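Local coordinates for tetracycline repressor protein class G (Acinetobacter baumannii, PDB 6RX9) that represses the tetracycline resistance gene by binding its operator DNA through a helix-turn-helix, and loses affinity for that DNA when tetracycline binds, at residues 173-176 / 177-181. Numbering follows the deposited sequence.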
ATOM      1  N   HIS A 173      -6.259  -3.026  27.119  1.00 59.68           N
ATOM      2  CA  HIS A 173      -5.797  -1.660  27.491  1.00 61.79           C
ATOM      3  C   HIS A 173      -4.264  -1.581  27.486  1.00 61.28           C
ATOM      4  O   HIS A 173      -3.726  -0.811  26.674  1.00 59.72           O
ATOM      5  CB  HIS A 173      -6.369  -1.212  28.842  1.00 64.92           C
ATOM      6  CG  HIS A 173      -6.005   0.195  29.184  1.00 66.62           C
ATOM      7  ND1 HIS A 173      -6.314   1.256  28.352  1.00 66.28           N
ATOM      8  CD2 HIS A 173      -5.354   0.722  30.243  1.00 68.84           C
ATOM      9  CE1 HIS A 173      -5.871   2.375  28.888  1.00 67.78           C
ATOM     10  NE2 HIS A 173      -5.281   2.075  30.050  1.00 69.44           N
ATOM     11  N   ASP A 174      -3.596  -2.339  28.363  1.00 62.77           N
ATOM     12  CA  ASP A 174      -2.128  -2.247  28.597  1.00 63.50           C
ATOM     13  C   ASP A 174      -1.367  -2.797  27.383  1.00 61.60           C
ATOM     14  O   ASP A 174      -0.349  -2.176  27.004  1.00 61.20           O
ATOM     15  CB  ASP A 174      -1.728  -2.939  29.902  1.00 65.46           C
ATOM     16  CG  ASP A 174      -2.107  -2.161  31.152  1.00 68.57           C
ATOM     17  OD1 ASP A 174      -2.669  -1.055  31.012  1.00 69.15           O
ATOM     18  OD2 ASP A 174      -1.837  -2.666  32.257  1.00 70.66           O
ATOM     19  N   LEU A 175      -1.836  -3.902  26.792  1.00 61.09           N
ATOM     20  CA  LEU A 175      -1.269  -4.482  25.541  1.00 59.67           C
ATOM     21  C   LEU A 175      -1.124  -3.373  24.493  1.00 59.81           C
ATOM     22  O   LEU A 175      -0.007  -3.201  23.962  1.00 59.11           O
ATOM     23  CB  LEU A 175      -2.182  -5.603  25.030  1.00 58.36           C
ATOM     24  CG  LEU A 175      -1.844  -6.151  23.641  1.00 55.94           C
ATOM     25  CD1 LEU A 175      -0.422  -6.687  23.592  1.00 55.26           C
ATOM     26  CD2 LEU A 175      -2.831  -7.230  23.224  1.00 55.26           C
ATOM     27  N   PHE A 176      -2.213  -2.647  24.221  1.00 62.06           N
ATOM     28  CA  PHE A 176      -2.301  -1.585  23.181  1.00 62.87           C
ATOM     29  C   PHE A 176      -1.389  -0.405  23.542  1.00 64.76           C
ATOM     30  O   PHE A 176      -0.800   0.187  22.616  1.00 63.55           O
ATOM     31  CB  PHE A 176      -3.757  -1.152  22.980  1.00 64.02           C
ATOM     32  CG  PHE A 176      -4.523  -1.956  21.959  1.00 63.43           C
ATOM     33  CD1 PHE A 176      -4.230  -3.293  21.725  1.00 62.82           C
ATOM     34  CD2 PHE A 176      -5.552  -1.374  21.233  1.00 64.18           C
ATOM     35  CE1 PHE A 176      -4.937  -4.022  20.781  1.00 61.85           C
ATOM     36  CE2 PHE A 176      -6.262  -2.107  20.293  1.00 63.32           C
ATOM     37  CZ  PHE A 176      -5.953  -3.429  20.069  1.00 62.23           C
ATOM     38  N   HIS A 177      -1.271  -0.076  24.834  1.00 68.70           N
ATOM     39  CA  HIS A 177      -0.402   1.017  25.351  1.00 71.42           C
ATOM     40  C   HIS A 177       1.065   0.699  25.034  1.00 71.27           C
ATOM     41  O   HIS A 177       1.773   1.604  24.551  1.00 71.15           O
ATOM     42  CB  HIS A 177      -0.625   1.236  26.857  1.00 74.57           C
ATOM     43  CG  HIS A 177      -0.289   2.614  27.321  1.00 76.78           C
ATOM     44  ND1 HIS A 177       0.930   3.210  27.056  1.00 76.85           N
ATOM     45  CD2 HIS A 177      -1.002   3.513  28.035  1.00 79.29           C
ATOM     46  CE1 HIS A 177       0.950   4.419  27.581  1.00 78.64           C
ATOM     47  NE2 HIS A 177      -0.224   4.629  28.188  1.00 80.43           N
ATOM     48  N   GLU A 178       1.488  -0.544  25.290  1.00 72.21           N
ATOM     49  CA  GLU A 178       2.885  -1.028  25.114  1.00 72.80           C
ATOM     50  C   GLU A 178       3.272  -0.976  23.630  1.00 71.35           C
ATOM     51  O   GLU A 178       4.340  -0.405  23.322  1.00 71.32           O
ATOM     52  CB  GLU A 178       3.020  -2.446  25.674  1.00 73.40           C
ATOM     53  CG  GLU A 178       4.445  -2.975  25.669  1.00 73.53           C
ATOM     54  CD  GLU A 178       4.638  -4.294  26.397  1.00 74.46           C
ATOM     55  OE1 GLU A 178       3.992  -4.491  27.447  1.00 76.31           O
ATOM     56  OE2 GLU A 178       5.431  -5.126  25.910  1.00 73.82           O
ATOM     57  N   LEU A 179       2.434  -1.550  22.757  1.00 70.61           N
ATOM     58  CA  LEU A 179       2.654  -1.635  21.285  1.00 68.98           C
ATOM     59  C   LEU A 179       3.037  -0.258  20.730  1.00 69.55           C
ATOM     60  O   LEU A 179       4.099  -0.160  20.080  1.00 68.80           O
ATOM     61  CB  LEU A 179       1.377  -2.152  20.611  1.00 67.69           C
ATOM     62  CG  LEU A 179       1.112  -3.651  20.757  1.00 67.18           C
ATOM     63  CD1 LEU A 179      -0.329  -3.983  20.404  1.00 66.82           C
ATOM     64  CD2 LEU A 179       2.071  -4.459  19.897  1.00 65.76           C
ATOM     65  N   GLU A 180       2.197   0.753  20.979  0.80 71.21           N
ATOM     66  CA  GLU A 180       2.344   2.141  20.462  0.80 71.67           C
ATOM     67  C   GLU A 180       3.725   2.699  20.827  0.80 72.73           C
ATOM     68  O   GLU A 180       4.445   3.142  19.908  0.80 72.09           O
ATOM     69  CB  GLU A 180       1.245   3.040  21.033  0.80 73.30           C
ATOM     70  CG  GLU A 180       1.472   4.522  20.783  0.80 74.03           C
ATOM     71  CD  GLU A 180       0.333   5.426  21.221  0.80 75.85           C
ATOM     72  OE1 GLU A 180       0.085   6.434  20.529  0.80 76.20           O
ATOM     73  OE2 GLU A 180      -0.294   5.128  22.257  0.80 77.14           O
ATOM     74  N   THR A 181       4.063   2.681  22.120  0.80 74.49           N
ATOM     75  CA  THR A 181       5.242   3.371  22.713  0.80 75.97           C
ATOM     76  C   THR A 181       6.549   2.801  22.146  0.80 74.75           C
ATOM     77  O   THR A 181       7.441   3.610  21.821  0.80 74.94           O
ATOM     78  CB  THR A 181       5.224   3.277  24.245  0.80 78.27           C
ATOM     79  OG1 THR A 181       5.102   1.901  24.606  0.80 77.90           O
ATOM     80  CG2 THR A 181       4.102   4.075  24.874  0.80 79.69           C
TER
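L179 packs its CD1 methyl against both L175 and F176 on one side of helix 170-182. CD1 of L179 lies 4.2 Å from both CG of L175 and CD1 of the F176 ring, which it meets obliquely. With CG of L179 anti to its carbonyl carbon (chi1 -76°), the branch leans back over the preceding turn, and CG of L179 rests 3.4 Å from the carbonyl O of L175.

Successive i to i+4 backbone hydrogen bonds hold the two segments as one helix. E178 N donates to D174 O at 3.0 Å, H177 N reaches H173 O and L179 N reaches L175 O; the bond from E180 N to F176 O, at 3.5 Å, is weak. Further on, OG1 of T181 donates to the carbonyl O of E178 at 2.7 Å, tying its hydroxyl to the backbone one turn back.

The apolar side faces the second subunit, where L175 packs on P127, F176 on I117 and L179 on W132, all of that chain; E178 reaches K128 of the same subunit in a long, weak ion pair. This stretch of the helix is therefore amphipathic, with its apolar side contributing to the dimer interface and H173, H177 and E180 left to solvent.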